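Local coordinates for oxaloacetate acetyl hydrolase (Cryphonectria parasitica, PDB 3LYE), which is a fungal enzyme of the phosphoenolpyruvate phosphomutase family, built on a TIM-barrel fold, whose assembly holds four chains, with calcium ions bound in the model, at residues H18-T23 / G240-I245; E178-R183 / G195-F200; D143-R148 / L165-D170; R107-Y112 / V153-R158. All coordinates share one frame; numbering follows the deposited sequence.

Interaction 1: residues H18-T23 / G240-I245; sequences HLLENT and GFRIMI
R242, next to strand 243-247, reaches to the last turn of helix 12-22 and presents the edge of its guanidinium group to the carbonyls there. NH1 of R242 bonds to L20 O at 2.8 Å, nearly straight at 171° and along a lone pair in the carbonyl plane. NH2 of R242 meets L19 O at 3.1 Å; this oxygen also lies in the guanidinium plane, although the donor is tilted 34° from the plane of the L19 carbonyl. T23 O sits over one face of the group, 3.3 Å from R242 CZ, where the N-H bonds do not point at it. A chain bent at both chi2 and chi3 curls the guanidinium round to these acceptors. L20 lies across the arginine stem, its CD1 4.1 Å from R242 CB, and also packs on P217. A further bond from R242 NH2 to E25 O ties the group to the loop that follows the helix. The cation thus lies where the carbonyl end of the helix dipole would probably favour it. An arginine side chain donating to carbonyls of the last helical turn here joins the N-terminal helix to strand 243-247 of the TIM barrel.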
loop_
_atom_site.group_PDB
_atom_site.type_symbol
_atom_site.label_atom_id
_atom_site.label_comp_id
_atom_site.label_asym_id
_atom_site.label_seq_id
_atom_site.Cartn_x
_atom_site.Cartn_y
_atom_site.Cartn_z
ATOM N N HIS A 18 -20.550 -2.219 24.080
ATOM C CA HIS A 18 -20.817 -2.238 25.519
ATOM C C HIS A 18 -21.150 -0.805 25.994
ATOM O O HIS A 18 -22.101 -0.574 26.756
ATOM C CB HIS A 18 -19.621 -2.778 26.301
ATOM C CG HIS A 18 -19.747 -2.575 27.773
ATOM N ND1 HIS A 18 -20.546 -3.376 28.555
ATOM C CD2 HIS A 18 -19.236 -1.630 28.595
ATOM C CE1 HIS A 18 -20.502 -2.952 29.804
ATOM N NE2 HIS A 18 -19.715 -1.893 29.856
ATOM N N LEU A 19 -20.357 0.170 25.556
ATOM C CA LEU A 19 -20.625 1.543 25.964
ATOM C C LEU A 19 -21.999 1.967 25.506
ATOM O O LEU A 19 -22.725 2.632 26.236
ATOM C CB LEU A 19 -19.596 2.510 25.385
ATOM C CG LEU A 19 -18.200 2.414 25.991
ATOM C CD1 LEU A 19 -17.206 3.290 25.249
ATOM C CD2 LEU A 19 -18.242 2.825 27.447
ATOM N N LEU A 20 -22.361 1.591 24.289
ATOM C CA LEU A 20 -23.656 1.967 23.748
ATOM C C LEU A 20 -24.872 1.310 24.388
ATOM O O LEU A 20 -25.870 1.971 24.688
ATOM C CB LEU A 20 -23.675 1.626 22.254
ATOM C CG LEU A 20 -24.840 2.083 21.374
ATOM C CD1 LEU A 20 -24.895 3.604 21.326
ATOM C CD2 LEU A 20 -24.750 1.526 19.959
ATOM N N GLU A 21 -24.766 0.018 24.638
ATOM C CA GLU A 21 -25.875 -0.737 25.205
ATOM C C GLU A 21 -25.948 -0.816 26.692
ATOM O O GLU A 21 -27.038 -0.856 27.248
ATOM C CB GLU A 21 -25.757 -2.186 24.705
ATOM C CG GLU A 21 -25.894 -2.338 23.213
ATOM C CD GLU A 21 -25.802 -3.769 22.743
ATOM O OE1 GLU A 21 -26.219 -4.018 21.592
ATOM O OE2 GLU A 21 -25.312 -4.623 23.519
ATOM N N ASN A 22 -24.797 -0.800 27.344
ATOM C CA ASN A 22 -24.788 -0.934 28.796
ATOM C C ASN A 22 -24.540 0.309 29.625
ATOM O O ASN A 22 -24.415 0.223 30.848
ATOM C CB ASN A 22 -23.861 -2.101 29.154
ATOM C CG ASN A 22 -24.277 -3.398 28.433
ATOM O OD1 ASN A 22 -25.474 -3.703 28.323
ATOM N ND2 ASN A 22 -23.306 -4.135 27.915
ATOM N N THR A 23 -24.491 1.459 28.963
ATOM C CA THR A 23 -24.294 2.717 29.666
ATOM C C THR A 23 -25.161 3.777 28.998
ATOM O O THR A 23 -25.680 3.568 27.902
ATOM C CB THR A 23 -22.809 3.208 29.700
ATOM O OG1 THR A 23 -22.476 3.959 28.515
ATOM C CG2 THR A 23 -21.836 2.055 29.877
ATOM N N GLY A 240 -29.799 14.236 24.621
ATOM C CA GLY A 240 -29.999 12.798 24.505
ATOM C C GLY A 240 -29.137 12.022 23.518
ATOM O O GLY A 240 -29.375 10.842 23.307
ATOM N N PHE A 241 -28.189 12.682 22.880
ATOM C CA PHE A 241 -27.314 12.006 21.934
ATOM C C PHE A 241 -26.496 10.962 22.688
ATOM O O PHE A 241 -26.212 11.135 23.866
ATOM C CB PHE A 241 -26.379 13.024 21.253
ATOM C CG PHE A 241 -27.045 13.835 20.167
ATOM C CD1 PHE A 241 -27.243 13.292 18.912
ATOM C CD2 PHE A 241 -27.461 15.131 20.401
ATOM C CE1 PHE A 241 -27.876 14.000 17.929
ATOM C CE2 PHE A 241 -28.073 15.866 19.407
ATOM C CZ PHE A 241 -28.278 15.302 18.175
ATOM N N ARG A 242 -26.095 9.885 22.010
ATOM C CA ARG A 242 -25.292 8.840 22.654
ATOM C C ARG A 242 -23.831 8.871 22.227
ATOM O O ARG A 242 -22.998 8.340 22.929
ATOM C CB ARG A 242 -25.881 7.449 22.434
ATOM C CG ARG A 242 -27.185 7.258 23.199
ATOM C CD ARG A 242 -27.069 7.479 24.735
ATOM N NE ARG A 242 -25.864 6.907 25.273
ATOM C CZ ARG A 242 -25.562 5.613 25.309
ATOM N NH1 ARG A 242 -26.455 4.710 24.902
ATOM N NH2 ARG A 242 -24.351 5.227 25.739
ATOM N N ILE A 243 -23.553 9.418 21.052
ATOM C CA ILE A 243 -22.177 9.528 20.582
ATOM C C ILE A 243 -22.012 10.928 20.002
ATOM O O ILE A 243 -22.945 11.455 19.408
ATOM C CB ILE A 243 -21.808 8.497 19.483
ATOM C CG1 ILE A 243 -22.165 7.078 19.947
ATOM C CG2 ILE A 243 -20.324 8.625 19.054
ATOM C CD1 ILE A 243 -21.977 6.001 18.859
ATOM N N MET A 244 -20.827 11.526 20.163
ATOM C CA MET A 244 -20.560 12.845 19.606
ATOM C C MET A 244 -19.136 12.752 19.058
ATOM O O MET A 244 -18.201 12.415 19.781
ATOM C CB MET A 244 -20.662 13.944 20.647
ATOM C CG MET A 244 -20.511 15.327 20.097
ATOM S SD MET A 244 -20.943 16.510 21.381
ATOM C CE MET A 244 -20.741 18.080 20.542
ATOM N N ILE A 245 -19.000 13.017 17.771
ATOM C CA ILE A 245 -17.712 12.963 17.091
ATOM C C ILE A 245 -17.304 14.376 16.764
ATOM O O ILE A 245 -18.143 15.235 16.514
ATOM C CB ILE A 245 -17.719 12.022 15.880
ATOM C CG1 ILE A 245 -18.597 12.556 14.747
ATOM C CG2 ILE A 245 -18.169 10.619 16.329
ATOM C CD1 ILE A 245 -18.667 11.615 13.580
#

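Interaction 2: residues E178-R183 / G195-F200; sequences EECIER and GLLEGF
L197 meets C180 and I181 through its two methyl branches, a wholly apolar contact between helix 177-189 and the end of strand 194-197. CD1 of L197 comes up against the beta carbon of C180, 3.6 Å from CB, and the same methyl touches I181 CD1 at 4.1 Å. The other branch leans to the sulfur: L197 CD2 lies 4.2 Å from C180 SG, so the cysteine is met by both arms of the leucine fork. C180 and L197 point their beta carbons at each other, whereas that of I181 points away from the strand. I181 arrives by its chain end: with chi1 -63° and chi2 -51°, CG1 and CD1 fold back to lie obliquely across the leucine.

Around this first shell, C180 also packs on T169 and A171, while I181 rests on L213 of helix 203-213. Beyond L197 the chain turns through G199, whose positive phi favours glycine, and brings the F200 ring under the strand end, with L197 O 3.4 Å above one ring face. On the helix, R183 NE forms a salt bridge with E179 OE1 at 2.8 Å, in the guanidinium plane and on the anti lone pair of the carboxylate. R183 also pairs with D124, and E179 with R142, a charged network beside the apolar patch.

With all three touching side chains buried, helix and strand are held here by dispersion and the exclusion of water, and the directional bonds lie to the side.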
loop_
_atom_site.group_PDB
_atom_site.type_symbol
_atom_site.label_atom_id
_atom_site.label_comp_id
_atom_site.label_asym_id
_atom_site.label_seq_id
_atom_site.Cartn_x
_atom_site.Cartn_y
_atom_site.Cartn_z
ATOM N N GLU A 178 -38.112 16.027 7.656
ATOM C CA GLU A 178 -38.972 14.847 7.616
ATOM C C GLU A 178 -38.339 13.707 6.849
ATOM O O GLU A 178 -38.388 12.574 7.297
ATOM C CB GLU A 178 -40.339 15.171 6.984
ATOM C CG GLU A 178 -41.369 15.776 7.901
ATOM C CD GLU A 178 -42.729 15.910 7.208
ATOM O OE1 GLU A 178 -43.277 14.875 6.736
ATOM O OE2 GLU A 178 -43.242 17.053 7.132
ATOM N N GLU A 179 -37.781 14.001 5.676
ATOM C CA GLU A 179 -37.135 12.989 4.847
ATOM C C GLU A 179 -35.984 12.345 5.623
ATOM O O GLU A 179 -35.818 11.134 5.569
ATOM C CB GLU A 179 -36.616 13.602 3.555
ATOM C CG GLU A 179 -35.874 12.654 2.638
ATOM C CD GLU A 179 -36.716 11.490 2.176
ATOM O OE1 GLU A 179 -36.169 10.428 1.834
ATOM O OE2 GLU A 179 -37.942 11.638 2.134
ATOM N N CYS A 180 -35.218 13.148 6.363
ATOM C CA CYS A 180 -34.101 12.615 7.135
ATOM C C CYS A 180 -34.597 11.629 8.157
ATOM O O CYS A 180 -34.035 10.549 8.295
ATOM C CB CYS A 180 -33.348 13.720 7.872
ATOM S SG CYS A 180 -32.339 14.733 6.803
ATOM N N ILE A 181 -35.654 11.994 8.872
ATOM C CA ILE A 181 -36.228 11.134 9.895
ATOM C C ILE A 181 -36.743 9.827 9.284
ATOM O O ILE A 181 -36.508 8.738 9.826
ATOM C CB ILE A 181 -37.370 11.867 10.652
ATOM C CG1 ILE A 181 -36.826 13.099 11.399
ATOM C CG2 ILE A 181 -38.024 10.955 11.651
ATOM C CD1 ILE A 181 -35.600 12.821 12.291
ATOM N N GLU A 182 -37.414 9.909 8.141
ATOM C CA GLU A 182 -37.932 8.695 7.511
ATOM C C GLU A 182 -36.771 7.810 7.031
ATOM O O GLU A 182 -36.848 6.578 7.096
ATOM C CB GLU A 182 -38.912 9.053 6.394
ATOM C CG GLU A 182 -40.125 9.866 6.906
ATOM C CD GLU A 182 -41.193 10.091 5.856
ATOM O OE1 GLU A 182 -40.959 9.719 4.689
ATOM O OE2 GLU A 182 -42.265 10.642 6.198
ATOM N N ARG A 183 -35.696 8.417 6.551
ATOM C CA ARG A 183 -34.542 7.635 6.091
ATOM C C ARG A 183 -33.859 6.921 7.242
ATOM O O ARG A 183 -33.424 5.792 7.109
ATOM C CB ARG A 183 -33.514 8.515 5.402
ATOM C CG ARG A 183 -33.917 8.881 4.032
ATOM C CD ARG A 183 -32.936 9.800 3.306
ATOM N NE ARG A 183 -33.449 10.020 1.971
ATOM C CZ ARG A 183 -32.794 9.844 0.831
ATOM N NH1 ARG A 183 -31.512 9.531 0.812
ATOM N NH2 ARG A 183 -33.426 10.025 -0.317
ATOM N N GLY A 195 -28.084 6.320 14.403
ATOM C CA GLY A 195 -28.379 7.216 13.316
ATOM C C GLY A 195 -27.576 8.516 13.440
ATOM O O GLY A 195 -27.166 8.919 14.533
ATOM N N LEU A 196 -27.298 9.126 12.299
ATOM C CA LEU A 196 -26.561 10.380 12.223
ATOM C C LEU A 196 -27.236 11.277 11.189
ATOM O O LEU A 196 -27.246 10.986 10.000
ATOM C CB LEU A 196 -25.093 10.134 11.837
ATOM C CG LEU A 196 -24.250 11.308 11.313
ATOM C CD1 LEU A 196 -24.380 12.536 12.153
ATOM C CD2 LEU A 196 -22.787 10.843 11.192
ATOM N N LEU A 197 -27.874 12.337 11.682
ATOM C CA LEU A 197 -28.522 13.328 10.844
ATOM C C LEU A 197 -27.403 14.393 10.772
ATOM O O LEU A 197 -27.106 15.067 11.751
ATOM C CB LEU A 197 -29.817 13.829 11.479
ATOM C CG LEU A 197 -30.757 14.582 10.531
ATOM C CD1 LEU A 197 -32.140 14.741 11.122
ATOM C CD2 LEU A 197 -30.183 15.943 10.147
ATOM N N GLU A 198 -26.791 14.508 9.612
ATOM C CA GLU A 198 -25.673 15.456 9.384
ATOM C C GLU A 198 -26.086 16.870 9.102
ATOM O O GLU A 198 -27.035 17.138 8.391
ATOM C CB GLU A 198 -24.869 14.984 8.167
ATOM C CG GLU A 198 -23.644 15.808 7.745
ATOM C CD GLU A 198 -22.521 15.779 8.763
ATOM O OE1 GLU A 198 -22.435 14.800 9.533
ATOM O OE2 GLU A 198 -21.721 16.742 8.778
ATOM N N GLY A 199 -25.366 17.795 9.693
ATOM C CA GLY A 199 -25.637 19.191 9.450
ATOM C C GLY A 199 -26.848 19.888 10.006
ATOM O O GLY A 199 -27.504 20.652 9.283
ATOM N N PHE A 200 -27.123 19.708 11.286
ATOM C CA PHE A 200 -28.267 20.370 11.879
ATOM C C PHE A 200 -28.111 21.881 11.683
ATOM O O PHE A 200 -26.989 22.423 11.714
ATOM C CB PHE A 200 -28.337 20.102 13.375
ATOM C CG PHE A 200 -28.709 18.694 13.728
ATOM C CD1 PHE A 200 -29.973 18.227 13.463
ATOM C CD2 PHE A 200 -27.814 17.853 14.356
ATOM C CE1 PHE A 200 -30.346 16.937 13.796
ATOM C CE2 PHE A 200 -28.177 16.554 14.685
ATOM C CZ PHE A 200 -29.446 16.100 14.412
#

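Interaction 3: residues D143-R148 / L165-D170; sequences DEYLVR and LIARTD
Y145 on helix 142-158 faces A167 and R168 of strand 164-169, the two segments running nearly antiparallel at 161° with their axes 10.5 Å apart. The nearest alpha carbons, those of Y145 and T169, are still 9.0 Å apart, and the tyrosine spans that gap with its whole length. Its CG stands anti to the backbone N (chi1 172°), which sends the ring straight to the strand. The hydroxyl end does the touching: Y145 OH lies 3.2 Å from A167 CB and 2.9 Å from R168 O, both oblique to the ring. A167 points its methyl at the helix and meets the hydroxyl; it also packs on I149 and A187.

The side chain of R168 leads away from the helix and comes within about 5 Å of a bound calcium ion. It grips D170 side-on, NE to OD2 and NH2 to OD1, both at 2.9 Å, and K137 is a second partner of D170 OD1. T169 is held by D124 through its OG1. The buried phenol thus brings its oxygen to the strand backbone at the residue whose side chain leads away to D170, and it packs on the A167 methyl.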
loop_
_atom_site.group_PDB
_atom_site.type_symbol
_atom_site.label_atom_id
_atom_site.label_comp_id
_atom_site.label_asym_id
_atom_site.label_seq_id
_atom_site.Cartn_x
_atom_site.Cartn_y
_atom_site.Cartn_z
ATOM N N ASP A 143 -34.427 4.132 -1.556
ATOM C CA ASP A 143 -34.169 2.723 -1.852
ATOM C C ASP A 143 -32.675 2.459 -2.129
ATOM O O ASP A 143 -32.137 1.463 -1.687
ATOM C CB ASP A 143 -35.000 2.291 -3.043
ATOM C CG ASP A 143 -36.432 1.880 -2.664
ATOM O OD1 ASP A 143 -37.238 1.751 -3.606
ATOM O OD2 ASP A 143 -36.759 1.687 -1.462
ATOM N N GLU A 144 -32.021 3.328 -2.888
ATOM C CA GLU A 144 -30.602 3.159 -3.196
ATOM C C GLU A 144 -29.769 3.228 -1.912
ATOM O O GLU A 144 -28.768 2.532 -1.763
ATOM C CB GLU A 144 -30.119 4.230 -4.164
ATOM C CG GLU A 144 -30.765 4.255 -5.540
ATOM C CD GLU A 144 -30.181 5.382 -6.410
ATOM O OE1 GLU A 144 -29.093 5.148 -6.976
ATOM O OE2 GLU A 144 -30.763 6.498 -6.501
ATOM N N TYR A 145 -30.171 4.093 -0.991
ATOM C CA TYR A 145 -29.460 4.197 0.266
ATOM C C TYR A 145 -29.626 2.921 1.091
ATOM O O TYR A 145 -28.674 2.419 1.675
ATOM C CB TYR A 145 -29.988 5.366 1.054
ATOM C CG TYR A 145 -29.498 5.510 2.453
ATOM C CD1 TYR A 145 -28.135 5.549 2.730
ATOM C CD2 TYR A 145 -30.384 5.704 3.502
ATOM C CE1 TYR A 145 -27.685 5.748 4.017
ATOM C CE2 TYR A 145 -29.935 5.928 4.779
ATOM C CZ TYR A 145 -28.593 5.946 5.035
ATOM O OH TYR A 145 -28.186 6.182 6.314
ATOM N N LEU A 146 -30.834 2.377 1.116
ATOM C CA LEU A 146 -31.109 1.162 1.871
ATOM C C LEU A 146 -30.343 -0.027 1.310
ATOM O O LEU A 146 -30.035 -0.939 2.071
ATOM C CB LEU A 146 -32.588 0.907 2.027
ATOM C CG LEU A 146 -33.314 2.004 2.776
ATOM C CD1 LEU A 146 -34.819 1.757 2.728
ATOM C CD2 LEU A 146 -32.825 2.112 4.190
ATOM N N VAL A 147 -30.031 -0.020 0.017
ATOM C CA VAL A 147 -29.222 -1.083 -0.586
ATOM C C VAL A 147 -27.849 -1.044 0.143
ATOM O O VAL A 147 -27.282 -2.081 0.485
ATOM C CB VAL A 147 -29.035 -0.880 -2.108
ATOM C CG1 VAL A 147 -27.945 -1.785 -2.629
ATOM C CG2 VAL A 147 -30.320 -1.173 -2.824
ATOM N N ARG A 148 -27.305 0.157 0.349
ATOM C CA ARG A 148 -26.021 0.287 1.041
ATOM C C ARG A 148 -26.136 -0.205 2.482
ATOM O O ARG A 148 -25.308 -1.012 2.953
ATOM C CB ARG A 148 -25.493 1.761 0.964
ATOM C CG ARG A 148 -25.521 2.238 -0.536
ATOM C CD ARG A 148 -24.530 3.134 -1.252
ATOM N NE ARG A 148 -24.772 4.465 -0.904
ATOM C CZ ARG A 148 -24.519 5.645 -1.518
ATOM N NH1 ARG A 148 -24.258 5.895 -2.829
ATOM N NH2 ARG A 148 -24.728 6.656 -0.722
ATOM N N LEU A 165 -22.812 -0.059 13.202
ATOM C CA LEU A 165 -23.079 0.604 11.961
ATOM C C LEU A 165 -23.922 1.835 12.201
ATOM O O LEU A 165 -25.029 1.745 12.743
ATOM C CB LEU A 165 -23.787 -0.340 10.978
ATOM C CG LEU A 165 -24.043 0.340 9.606
ATOM C CD1 LEU A 165 -22.718 0.541 8.815
ATOM C CD2 LEU A 165 -25.036 -0.468 8.816
ATOM N N ILE A 166 -23.393 2.984 11.811
ATOM C CA ILE A 166 -24.053 4.259 11.940
ATOM C C ILE A 166 -24.565 4.669 10.588
ATOM O O ILE A 166 -23.812 4.779 9.612
ATOM C CB ILE A 166 -23.076 5.339 12.467
ATOM C CG1 ILE A 166 -22.530 4.962 13.842
ATOM C CG2 ILE A 166 -23.740 6.740 12.462
ATOM C CD1 ILE A 166 -21.009 5.234 13.983
ATOM N N ALA A 167 -25.883 4.858 10.515
ATOM C CA ALA A 167 -26.543 5.283 9.298
ATOM C C ALA A 167 -26.566 6.792 9.260
ATOM O O ALA A 167 -27.240 7.417 10.068
ATOM C CB ALA A 167 -27.976 4.740 9.219
ATOM N N ARG A 168 -25.848 7.362 8.311
ATOM C CA ARG A 168 -25.786 8.811 8.135
ATOM C C ARG A 168 -26.638 9.263 6.956
ATOM O O ARG A 168 -26.641 8.611 5.912
ATOM C CB ARG A 168 -24.332 9.239 7.847
ATOM C CG ARG A 168 -24.187 10.671 7.323
ATOM C CD ARG A 168 -22.743 11.078 7.271
ATOM N NE ARG A 168 -22.574 12.202 6.375
ATOM C CZ ARG A 168 -21.460 12.913 6.281
ATOM N NH1 ARG A 168 -20.434 12.650 7.073
ATOM N NH2 ARG A 168 -21.377 13.906 5.411
ATOM N N THR A 169 -27.356 10.369 7.151
ATOM C CA THR A 169 -28.151 10.944 6.093
ATOM C C THR A 169 -27.707 12.395 5.947
ATOM O O THR A 169 -27.618 13.158 6.915
ATOM C CB THR A 169 -29.691 10.856 6.236
ATOM O OG1 THR A 169 -30.295 11.505 5.109
ATOM C CG2 THR A 169 -30.199 11.487 7.466
ATOM N N ASP A 170 -27.461 12.736 4.700
ATOM C CA ASP A 170 -27.052 14.063 4.286
ATOM C C ASP A 170 -28.215 14.727 3.544
ATOM O O ASP A 170 -28.015 15.706 2.843
ATOM C CB ASP A 170 -25.888 13.932 3.318
ATOM C CG ASP A 170 -24.591 13.665 4.023
ATOM O OD1 ASP A 170 -24.084 14.607 4.649
ATOM O OD2 ASP A 170 -24.084 12.533 3.959
#

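Interaction 4: residues R107-Y112 / V153-R158; sequences RTVEHY and VATKRR
V109 and T155 form the centre of this contact between helices 102-114 and 142-158, whose segment axes approach to 8.8 Å and run in the same general direction, at a crossing angle of -38°. R107, which precedes it, turns away from the other helix and packs on I68 of a third subunit.

V109 points at the second helix. Its CG1, anti to the backbone N at chi1 173°, touches T155 CG2 at 3.9 Å and T155 CB at 4.0 Å. The two side chains lie alongside each other, pointing opposite ways. CG1 of V109 also approaches K156, whose backbone N lies 4.3 Å away.

E110 follows and closes round the same methyl: T155 CG2 lies 3.8 Å from E110 N and 4.0 Å from E110 CB. Its extended chain carries the carboxylate onward, OE1 standing 6.2 Å from R158 NH2, too far for a contact though the charges are opposite. P86 of a second subunit packs on E110.

T155 turns its methyl, rather than its hydroxyl, to the neighbour; OG1 bonds back to A151 O in its own helix. The K156 amine is likewise occupied elsewhere, in a salt bridge with D193. Packed through V109, T155 and the beta carbon of E110, the contact joins two neighbouring helices of the outer layer of the TIM barrel.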
loop_
_atom_site.group_PDB
_atom_site.type_symbol
_atom_site.label_atom_id
_atom_site.label_comp_id
_atom_site.label_asym_id
_atom_site.label_seq_id
_atom_site.Cartn_x
_atom_site.Cartn_y
_atom_site.Cartn_z
ATOM N N ARG A 107 -17.413 -5.235 1.125
ATOM C CA ARG A 107 -15.960 -5.373 1.227
ATOM C C ARG A 107 -15.407 -4.399 2.266
ATOM O O ARG A 107 -14.570 -4.749 3.049
ATOM C CB ARG A 107 -15.335 -5.107 -0.139
ATOM C CG ARG A 107 -13.832 -5.308 -0.139
ATOM C CD ARG A 107 -13.318 -5.253 -1.573
ATOM N NE ARG A 107 -11.862 -5.376 -1.659
ATOM C CZ ARG A 107 -11.212 -6.535 -1.582
ATOM N NH1 ARG A 107 -11.870 -7.672 -1.459
ATOM N NH2 ARG A 107 -9.883 -6.545 -1.610
ATOM N N THR A 108 -15.907 -3.170 2.248
ATOM C CA THR A 108 -15.466 -2.147 3.177
ATOM C C THR A 108 -15.769 -2.559 4.616
ATOM O O THR A 108 -14.908 -2.487 5.484
ATOM C CB THR A 108 -16.133 -0.794 2.839
ATOM O OG1 THR A 108 -15.727 -0.358 1.525
ATOM C CG2 THR A 108 -15.734 0.266 3.849
ATOM N N VAL A 109 -17.008 -2.991 4.875
ATOM C CA VAL A 109 -17.365 -3.391 6.209
ATOM C C VAL A 109 -16.506 -4.582 6.641
ATOM O O VAL A 109 -16.033 -4.606 7.768
ATOM C CB VAL A 109 -18.900 -3.677 6.314
ATOM C CG1 VAL A 109 -19.220 -4.275 7.694
ATOM C CG2 VAL A 109 -19.677 -2.393 6.080
ATOM N N GLU A 110 -16.333 -5.567 5.758
ATOM C CA GLU A 110 -15.541 -6.733 6.106
ATOM C C GLU A 110 -14.119 -6.318 6.450
ATOM O O GLU A 110 -13.551 -6.815 7.416
ATOM C CB GLU A 110 -15.570 -7.664 4.921
ATOM C CG GLU A 110 -14.699 -8.880 5.014
ATOM C CD GLU A 110 -14.808 -9.700 3.747
ATOM O OE1 GLU A 110 -14.934 -9.088 2.643
ATOM O OE2 GLU A 110 -14.772 -10.931 3.856
ATOM N N HIS A 111 -13.508 -5.466 5.626
ATOM C CA HIS A 111 -12.136 -5.018 5.863
ATOM C C HIS A 111 -12.005 -4.217 7.166
ATOM O O HIS A 111 -11.056 -4.383 7.919
ATOM C CB HIS A 111 -11.612 -4.248 4.658
ATOM C CG HIS A 111 -11.257 -5.137 3.510
ATOM N ND1 HIS A 111 -10.083 -5.019 2.813
ATOM C CD2 HIS A 111 -11.916 -6.176 2.949
ATOM C CE1 HIS A 111 -10.021 -5.955 1.884
ATOM N NE2 HIS A 111 -11.106 -6.692 1.965
ATOM N N TYR A 112 -12.986 -3.368 7.432
ATOM C CA TYR A 112 -12.982 -2.585 8.661
ATOM C C TYR A 112 -13.080 -3.560 9.844
ATOM O O TYR A 112 -12.350 -3.440 10.837
ATOM C CB TYR A 112 -14.111 -1.561 8.699
ATOM C CG TYR A 112 -13.828 -0.235 8.024
ATOM C CD1 TYR A 112 -12.929 -0.126 6.951
ATOM C CD2 TYR A 112 -14.501 0.891 8.432
ATOM C CE1 TYR A 112 -12.722 1.093 6.335
ATOM C CE2 TYR A 112 -14.300 2.099 7.828
ATOM C CZ TYR A 112 -13.392 2.199 6.780
ATOM O OH TYR A 112 -13.203 3.425 6.165
ATOM N N VAL A 153 -25.135 -4.259 6.882
ATOM C CA VAL A 153 -25.689 -5.028 7.968
ATOM C C VAL A 153 -25.520 -6.519 7.703
ATOM O O VAL A 153 -25.138 -7.277 8.598
ATOM C CB VAL A 153 -27.156 -4.660 8.199
ATOM C CG1 VAL A 153 -27.821 -5.631 9.172
ATOM C CG2 VAL A 153 -27.262 -3.276 8.734
ATOM N N ALA A 154 -25.814 -6.965 6.492
ATOM C CA ALA A 154 -25.661 -8.387 6.203
ATOM C C ALA A 154 -24.230 -8.832 6.438
ATOM O O ALA A 154 -24.001 -9.973 6.878
ATOM C CB ALA A 154 -26.087 -8.711 4.782
ATOM N N THR A 155 -23.270 -7.979 6.081
ATOM C CA THR A 155 -21.874 -8.327 6.280
ATOM C C THR A 155 -21.504 -8.467 7.747
ATOM O O THR A 155 -20.865 -9.456 8.138
ATOM C CB THR A 155 -20.955 -7.288 5.639
ATOM O OG1 THR A 155 -21.208 -7.221 4.241
ATOM C CG2 THR A 155 -19.471 -7.636 5.825
ATOM N N LYS A 156 -21.899 -7.497 8.554
ATOM C CA LYS A 156 -21.574 -7.566 9.973
ATOM C C LYS A 156 -22.204 -8.804 10.599
ATOM O O LYS A 156 -21.593 -9.445 11.448
ATOM C CB LYS A 156 -21.871 -6.263 10.702
ATOM C CG LYS A 156 -23.257 -5.967 11.075
ATOM C CD LYS A 156 -23.518 -4.478 11.368
ATOM C CE LYS A 156 -24.918 -4.173 11.929
ATOM N NZ LYS A 156 -25.110 -4.407 13.425
ATOM N N ARG A 157 -23.408 -9.172 10.159
ATOM C CA ARG A 157 -24.069 -10.362 10.677
ATOM C C ARG A 157 -23.361 -11.648 10.225
ATOM O O ARG A 157 -23.136 -12.568 11.042
ATOM C CB ARG A 157 -25.513 -10.379 10.213
ATOM C CG ARG A 157 -26.349 -9.393 10.975
ATOM C CD ARG A 157 -27.812 -9.331 10.488
ATOM N NE ARG A 157 -28.428 -10.665 10.291
ATOM C CZ ARG A 157 -28.925 -11.438 11.251
ATOM N NH1 ARG A 157 -29.418 -12.629 10.942
ATOM N NH2 ARG A 157 -28.938 -11.034 12.514
ATOM N N ARG A 158 -22.979 -11.731 8.951
ATOM C CA ARG A 158 -22.294 -12.917 8.410
ATOM C C ARG A 158 -20.978 -13.151 9.142
ATOM O O ARG A 158 -20.576 -14.296 9.399
ATOM C CB ARG A 158 -22.077 -12.669 6.920
ATOM C CG ARG A 158 -21.364 -13.666 6.109
ATOM C CD ARG A 158 -21.691 -13.389 4.595
ATOM N NE ARG A 158 -21.137 -12.108 4.119
ATOM C CZ ARG A 158 -21.784 -11.021 3.651
ATOM N NH1 ARG A 158 -23.104 -10.902 3.532
ATOM N NH2 ARG A 158 -21.046 -9.991 3.261
#

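All four contacts belong to one barrel. Interactions 2 and 3 adjoin on neighbouring strands, their centres 10 Å apart: L196 N lies 2.8 Å from A167 O and L196 O 2.9 Å from T169 N, probable hydrogen bonds of the parallel sheet. Interactions 3 and 4 share helix 142-158, and L165 CD2 packs on V153 CG2 at 3.6 Å. Interaction 1 lies at another part of the sheet, yet reaches interaction 2 where F241 CZ meets F200 CE2 at 3.7 Å. Calcium lies about 5 Å from the R168 side chain of interaction 3, whereas the L19 side chain of interaction 1 is about 11 Å from a calcium ion.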